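Side-chain contacts in aerobactin synthase IucC (Klebsiella pneumoniae, PDB 6CN7), which is an aerobactin synthase that probably uses ATP to attach the second N-acetyl-N-hydroxylysine to a citrate carboxyl group, completing the siderophore aerobactin: residues Gln99-Tyr102 with Ala103-Gly107; Ile62-Gln65 with Thr66-Cys69; Arg404-Val407 with Val408-His412. The protein carries 5 engineered substitutions. All coordinates share one frame; numbering follows the deposited sequence.

Interaction 1: residues Gln99-Tyr102 with Ala103-Gly107; sequences QDLY and ATLLG
T104 turns its hydroxyl back toward D100 because OG1 lies anti to its own carbonyl carbon and beside the backbone N (chi1 -59°). L101 takes the other helical choice, with CG anti to the backbone N (chi1 179°), and this lays its branches beside those of L105, one turn on. The T104 rotamer puts two donors of one residue on a single acceptor: T104 OG1 reaches D100 O at 2.9 Å and T104 N reaches the same oxygen at 3.1 Å, from opposite faces of the carbonyl plane. A buried threonine hydroxyl thus finds a partner inside its own helix. On the apolar flank L101 and L105 run side by side, L101 CD2 lying 3.6 Å from L105 CD1. The same L101 CD2 sits over the centre of one face of the Y102 ring, 3.9 Å above its plane, a contact between neighbours in sequence. The backbone keeps alpha-helical bonding, as in A103 N to Q99 O at 2.8 Å. Within the fold this is the middle of helix 91-114: L105 packs into helix 4-25, L101 touches helix 76-87, and Y102 and L106 face A240 and I236 of the second subunit.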
loop_
_atom_site.group_PDB
_atom_site.type_symbol
_atom_site.label_atom_id
_atom_site.label_comp_id
_atom_site.label_asym_id
_atom_site.label_seq_id
_atom_site.Cartn_x
_atom_site.Cartn_y
_atom_site.Cartn_z
ATOM N N GLN A 99 1.133 3.966 -16.091
ATOM C CA GLN A 99 1.498 4.383 -14.742
ATOM C C GLN A 99 2.974 4.740 -14.663
ATOM O O GLN A 99 3.341 5.765 -14.076
ATOM C CB GLN A 99 1.142 3.281 -13.745
ATOM C CG GLN A 99 -0.356 3.115 -13.546
ATOM C CD GLN A 99 -0.705 1.974 -12.612
ATOM O OE1 GLN A 99 0.131 1.119 -12.315
ATOM N NE2 GLN A 99 -1.945 1.958 -12.138
ATOM N N ASP A 100 3.840 3.912 -15.255
ATOM C CA ASP A 100 5.252 4.268 -15.341
ATOM C C ASP A 100 5.442 5.555 -16.132
ATOM O O ASP A 100 6.291 6.385 -15.791
ATOM C CB ASP A 100 6.050 3.133 -15.979
ATOM C CG ASP A 100 6.061 1.876 -15.131
ATOM O OD1 ASP A 100 5.832 1.978 -13.907
ATOM O OD2 ASP A 100 6.302 0.784 -15.688
ATOM N N LEU A 101 4.656 5.739 -17.196
ATOM C CA LEU A 101 4.754 6.957 -17.995
ATOM C C LEU A 101 4.363 8.178 -17.176
ATOM O O LEU A 101 5.069 9.193 -17.178
ATOM C CB LEU A 101 3.876 6.837 -19.243
ATOM C CG LEU A 101 3.836 8.030 -20.208
ATOM C CD1 LEU A 101 3.501 7.537 -21.605
ATOM C CD2 LEU A 101 2.822 9.098 -19.794
ATOM N N TYR A 102 3.230 8.106 -16.476
ATOM C CA TYR A 102 2.765 9.263 -15.722
ATOM C C TYR A 102 3.600 9.480 -14.468
ATOM O O TYR A 102 3.769 10.623 -14.029
ATOM C CB TYR A 102 1.284 9.108 -15.375
ATOM C CG TYR A 102 0.374 9.363 -16.556
ATOM C CD1 TYR A 102 0.226 10.642 -17.073
ATOM C CD2 TYR A 102 -0.332 8.329 -17.162
ATOM C CE1 TYR A 102 -0.597 10.890 -18.155
ATOM C CE2 TYR A 102 -1.162 8.568 -18.247
ATOM C CZ TYR A 102 -1.288 9.851 -18.737
ATOM O OH TYR A 102 -2.109 10.102 -19.814
ATOM N N ALA A 103 4.139 8.408 -13.885
ATOM C CA ALA A 103 5.104 8.579 -12.805
ATOM C C ALA A 103 6.330 9.349 -13.278
ATOM O O ALA A 103 6.907 10.130 -12.513
ATOM C CB ALA A 103 5.519 7.219 -12.243
ATOM N N THR A 104 6.738 9.147 -14.534
ATOM C CA THR A 104 7.896 9.861 -15.065
ATOM C C THR A 104 7.572 11.330 -15.307
ATOM O O THR A 104 8.379 12.210 -14.983
ATOM C CB THR A 104 8.382 9.198 -16.356
ATOM O OG1 THR A 104 8.733 7.833 -16.092
ATOM C CG2 THR A 104 9.603 9.926 -16.917
ATOM N N LEU A 105 6.400 11.616 -15.877
ATOM C CA LEU A 105 6.021 13.004 -16.112
ATOM C C LEU A 105 5.885 13.767 -14.801
ATOM O O LEU A 105 6.267 14.939 -14.714
ATOM C CB LEU A 105 4.717 13.060 -16.908
ATOM C CG LEU A 105 4.756 12.426 -18.302
ATOM C CD1 LEU A 105 3.387 12.511 -18.960
ATOM C CD2 LEU A 105 5.804 13.097 -19.178
ATOM N N LEU A 106 5.336 13.122 -13.771
ATOM C CA LEU A 106 5.253 13.762 -12.464
ATOM C C LEU A 106 6.639 14.136 -11.958
ATOM O O LEU A 106 6.858 15.260 -11.491
ATOM C CB LEU A 106 4.544 12.837 -11.473
ATOM C CG LEU A 106 3.024 12.739 -11.628
ATOM C CD1 LEU A 106 2.469 11.614 -10.771
ATOM C CD2 LEU A 106 2.357 14.059 -11.263
ATOM N N GLY A 107 7.590 13.204 -12.045
ATOM C CA GLY A 107 8.943 13.498 -11.602
ATOM C C GLY A 107 9.612 14.560 -12.452
ATOM O O GLY A 107 10.311 15.435 -11.935
#

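Interaction 2: residues Ile62-Gln65 with Thr66-Cys69; sequences IDAQ and TLRC
An Asx turn lies next to strand 60-62, the edge strand of the small N-terminal antiparallel sheet, and overlaps a type I beta turn at whose ends D63 and T66 meet. In the Asx turn D63 OD1 receives Q65 N at 3.2 Å from above the carboxylate plane, while D63 O takes two donors from T66. The backbone N arrives at 3.0 Å from well out of the carbonyl plane; the hydroxyl OG1 comes closer, 2.7 Å from D63 O, and lies in that plane. This second bond depends on T66 holding OG1 between its backbone N and carbonyl carbon (chi1 67°), the crowded position, and the same oxygen also bonds to S51 N in strand 46-54. T66 CG2 meanwhile covers D63 OD2 at 3.7 Å, the two side chains crossing at about a right angle. L67 crosses I62 in the same manner, CD2 4.2 Å from I62 CG2, and both side chains also touch helix 4-25. R68 folds back so that NH1 bonds L67 O at 3.0 Å, with only a weak reach to Q65 O. An Asx turn overlapping a type I turn thus interrupts the sheet edge between D63 and R68, both backbone-bonded to strand 46-54.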
loop_
_atom_site.group_PDB
_atom_site.type_symbol
_atom_site.label_atom_id
_atom_site.label_comp_id
_atom_site.label_asym_id
_atom_site.label_seq_id
_atom_site.Cartn_x
_atom_site.Cartn_y
_atom_site.Cartn_z
ATOM N N ILE A 62 17.204 14.949 -31.149
ATOM C CA ILE A 62 15.932 15.504 -31.598
ATOM C C ILE A 62 15.685 16.834 -30.901
ATOM O O ILE A 62 15.831 16.943 -29.678
ATOM C CB ILE A 62 14.787 14.512 -31.332
ATOM C CG1 ILE A 62 14.961 13.276 -32.224
ATOM C CG2 ILE A 62 13.423 15.179 -31.564
ATOM C CD1 ILE A 62 13.907 12.201 -32.034
ATOM N N ASP A 63 15.319 17.850 -31.682
ATOM C CA ASP A 63 14.877 19.132 -31.137
ATOM C C ASP A 63 13.406 19.010 -30.764
ATOM O O ASP A 63 12.534 18.991 -31.640
ATOM C CB ASP A 63 15.107 20.250 -32.151
ATOM C CG ASP A 63 14.712 21.617 -31.617
ATOM O OD1 ASP A 63 14.102 21.689 -30.527
ATOM O OD2 ASP A 63 15.016 22.627 -32.289
ATOM N N ALA A 64 13.127 18.942 -29.459
ATOM C CA ALA A 64 11.780 18.620 -28.996
ATOM C C ALA A 64 10.750 19.653 -29.441
ATOM O O ALA A 64 9.567 19.323 -29.576
ATOM C CB ALA A 64 11.772 18.491 -27.474
ATOM N N GLN A 65 11.167 20.900 -29.674
ATOM C CA GLN A 65 10.205 21.933 -30.045
ATOM C C GLN A 65 9.659 21.724 -31.452
ATOM O O GLN A 65 8.545 22.167 -31.752
ATOM C CB GLN A 65 10.844 23.318 -29.931
ATOM C CG GLN A 65 10.970 23.824 -28.504
ATOM C CD GLN A 65 9.620 24.023 -27.838
ATOM O OE1 GLN A 65 8.688 24.559 -28.443
ATOM N NE2 GLN A 65 9.506 23.583 -26.590
ATOM N N THR A 66 10.414 21.055 -32.323
ATOM C CA THR A 66 9.979 20.842 -33.697
ATOM C C THR A 66 9.029 19.662 -33.854
ATOM O O THR A 66 8.507 19.456 -34.954
ATOM C CB THR A 66 11.195 20.628 -34.603
ATOM O OG1 THR A 66 11.841 19.394 -34.259
ATOM C CG2 THR A 66 12.186 21.775 -34.455
ATOM N N LEU A 67 8.791 18.890 -32.795
ATOM C CA LEU A 67 7.987 17.679 -32.917
ATOM C C LEU A 67 6.591 17.995 -33.438
ATOM O O LEU A 67 5.918 18.904 -32.942
ATOM C CB LEU A 67 7.898 16.968 -31.565
ATOM C CG LEU A 67 9.127 16.153 -31.157
ATOM C CD1 LEU A 67 9.016 15.726 -29.705
ATOM C CD2 LEU A 67 9.297 14.932 -32.053
ATOM N N ARG A 68 6.159 17.228 -34.439
ATOM C CA ARG A 68 4.826 17.340 -35.010
ATOM C C ARG A 68 4.261 15.948 -35.247
ATOM O O ARG A 68 4.959 15.068 -35.760
ATOM C CB ARG A 68 4.837 18.099 -36.342
ATOM C CG ARG A 68 5.271 19.540 -36.250
ATOM C CD ARG A 68 4.209 20.397 -35.587
ATOM N NE ARG A 68 4.567 21.811 -35.635
ATOM C CZ ARG A 68 5.328 22.425 -34.734
ATOM N NH1 ARG A 68 5.821 21.756 -33.700
ATOM N NH2 ARG A 68 5.598 23.715 -34.870
ATOM N N CYS A 69 2.997 15.754 -34.868
ATOM C CA CYS A 69 2.230 14.560 -35.232
ATOM C C CYS A 69 0.942 15.056 -35.885
ATOM O O CYS A 69 -0.122 15.058 -35.263
ATOM C CB CYS A 69 1.946 13.675 -34.025
ATOM S SG CYS A 69 1.279 12.048 -34.456
#

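Interaction 3: residues Arg404-Val407 with Val408-His412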
loop_
_atom_site.group_PDB
_atom_site.type_symbol
_atom_site.label_atom_id
_atom_site.label_comp_id
_atom_site.label_asym_id
_atom_site.label_seq_id
_atom_site.Cartn_x
_atom_site.Cartn_y
_atom_site.Cartn_z
ATOM N N ARG A 404 41.388 9.349 -18.122
ATOM C CA ARG A 404 42.401 8.660 -17.329
ATOM C C ARG A 404 41.866 8.282 -15.954
ATOM O O ARG A 404 42.313 7.290 -15.364
ATOM C CB ARG A 404 43.645 9.538 -17.192
ATOM C CG ARG A 404 44.276 9.950 -18.515
ATOM C CD ARG A 404 45.316 11.039 -18.305
ATOM N NE ARG A 404 46.482 10.531 -17.593
ATOM C CZ ARG A 404 47.357 11.284 -16.935
ATOM N NH1 ARG A 404 47.206 12.602 -16.875
ATOM N NH2 ARG A 404 48.385 10.711 -16.328
ATOM N N VAL A 405 40.908 9.049 -15.435
ATOM C CA VAL A 405 40.370 8.792 -14.101
ATOM C C VAL A 405 39.355 7.652 -14.125
ATOM O O VAL A 405 39.271 6.863 -13.180
ATOM C CB VAL A 405 39.752 10.086 -13.541
ATOM C CG1 VAL A 405 38.846 9.794 -12.345
ATOM C CG2 VAL A 405 40.854 11.063 -13.145
ATOM N N VAL A 406 38.571 7.545 -15.193
ATOM C CA VAL A 406 37.418 6.645 -15.245
ATOM C C VAL A 406 37.720 5.382 -16.042
ATOM O O VAL A 406 37.559 4.270 -15.541
ATOM C CB VAL A 406 36.192 7.388 -15.823
ATOM C CG1 VAL A 406 34.999 6.443 -15.943
ATOM C CG2 VAL A 406 35.833 8.585 -14.955
ATOM N N VAL A 407 38.164 5.533 -17.288
ATOM C CA VAL A 407 38.185 4.401 -18.209
ATOM C C VAL A 407 39.413 3.532 -17.981
ATOM O O VAL A 407 39.321 2.298 -18.000
ATOM C CB VAL A 407 38.106 4.906 -19.662
ATOM C CG1 VAL A 407 38.092 3.736 -20.637
ATOM C CG2 VAL A 407 36.867 5.776 -19.854
ATOM N N VAL A 408 40.576 4.149 -17.763
ATOM C CA VAL A 408 41.805 3.376 -17.587
ATOM C C VAL A 408 41.672 2.365 -16.453
ATOM O O VAL A 408 41.945 1.176 -16.680
ATOM C CB VAL A 408 43.000 4.318 -17.401
ATOM C CG1 VAL A 408 44.275 3.524 -17.123
ATOM C CG2 VAL A 408 43.180 5.195 -18.634
ATOM N N PRO A 409 41.272 2.750 -15.235
ATOM C CA PRO A 409 41.157 1.737 -14.168
ATOM C C PRO A 409 40.227 0.593 -14.528
ATOM O O PRO A 409 40.549 -0.573 -14.270
ATOM C CB PRO A 409 40.627 2.540 -12.969
ATOM C CG PRO A 409 40.879 3.959 -13.297
ATOM C CD PRO A 409 40.855 4.084 -14.777
ATOM N N LEU A 410 39.075 0.897 -15.126
ATOM C CA LEU A 410 38.109 -0.149 -15.446
ATOM C C LEU A 410 38.635 -1.073 -16.536
ATOM O O LEU A 410 38.463 -2.295 -16.456
ATOM C CB LEU A 410 36.783 0.481 -15.872
ATOM C CG LEU A 410 36.054 1.283 -14.789
ATOM C CD1 LEU A 410 34.855 2.001 -15.380
ATOM C CD2 LEU A 410 35.623 0.382 -13.642
ATOM N N TYR A 411 39.280 -0.516 -17.561
ATOM C CA TYR A 411 39.812 -1.350 -18.632
ATOM C C TYR A 411 41.009 -2.159 -18.153
ATOM O O TYR A 411 41.175 -3.322 -18.542
ATOM C CB TYR A 411 40.191 -0.478 -19.827
ATOM C CG TYR A 411 40.553 -1.254 -21.070
ATOM C CD1 TYR A 411 39.657 -2.150 -21.638
ATOM C CD2 TYR A 411 41.782 -1.077 -21.689
ATOM C CE1 TYR A 411 39.980 -2.860 -22.778
ATOM C CE2 TYR A 411 42.114 -1.781 -22.831
ATOM C CZ TYR A 411 41.207 -2.669 -23.371
ATOM O OH TYR A 411 41.535 -3.372 -24.508
ATOM N N HIS A 412 41.850 -1.563 -17.305
ATOM C CA HIS A 412 42.990 -2.285 -16.751
ATOM C C HIS A 412 42.529 -3.425 -15.852
ATOM O O HIS A 412 43.040 -4.547 -15.941
ATOM C CB HIS A 412 43.892 -1.319 -15.980
ATOM C CG HIS A 412 45.047 -1.981 -15.295
ATOM N ND1 HIS A 412 46.094 -2.553 -15.981
ATOM C CD2 HIS A 412 45.320 -2.154 -13.980
ATOM C CE1 HIS A 412 46.962 -3.053 -15.122
ATOM N NE2 HIS A 412 46.516 -2.825 -13.901
#
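L410 can be followed outward from CB, which rests over the preceding turn, 3.8 Å from V407 O and slightly farther from V406 O. With CG anti to its carbonyl carbon and beside the backbone N (chi1 -65°), the chain leans back along the helix, and CG comes to 3.4 Å from V406 O. CD1 stays over the same oxygen, then ends near V406 CG1, a loose apolar contact at 4.5 Å. Within the two segments L410 thus meets the V406 carbonyl more closely than the V406 side chain. The residue before it marks a kink. This is a proline-kinked alpha helix: P409 N carries no hydrogen, so it cannot bond to the turn before, and the ring occupies the space where a donor would stand. P409 CG lies 3.3 Å from V405 O, and CD faces V406 O at a similar separation, so apolar ring atoms confront carbonyls that helix donors would normally approach. V408 CG2 packs on R404 CA at 3.8 Å. Bonding to the residue four back resumes at Y411, whose N meets V407 O at 2.8 Å, nearly along the C=O axis, and H412 N bonds back to V408 O within the second segment. The Y411 side chain starts over V407 O through its CB and then leads away, since its ring is set anti to the backbone N (chi1 -171°); its hydroxyl bonds F533 O. The H412 ring leads away from 404-407 into the interior, ND1 bonding Y519 OH and NE2 bonding D311 OD2. P409 packs against helix 312-317, V408 against helix 505-521, and V407 against H486 of helix 475-499.

How the interactions relate
Read from the N terminus, the three contacts come in series, and none nests in or crosses another. Interaction 2 comes first and closes a tight turn next to strand 60-62, on the way to helix 76-87. Interaction 1 follows within helix 91-114, where it spans successive turns of one helix and closes no loop. The two do not touch, their centres being about 20 Å apart, yet both pack on helix 4-25, which ties the N-terminal sheet to the helices and so to the subunit interface. Interaction 3 comes some 300 residues later, in helix 395-417, its centre about 36 Å from that of interaction 1 and on the opposite side of the chain's centre; it joins helices 312-317, 475-499 and 505-521.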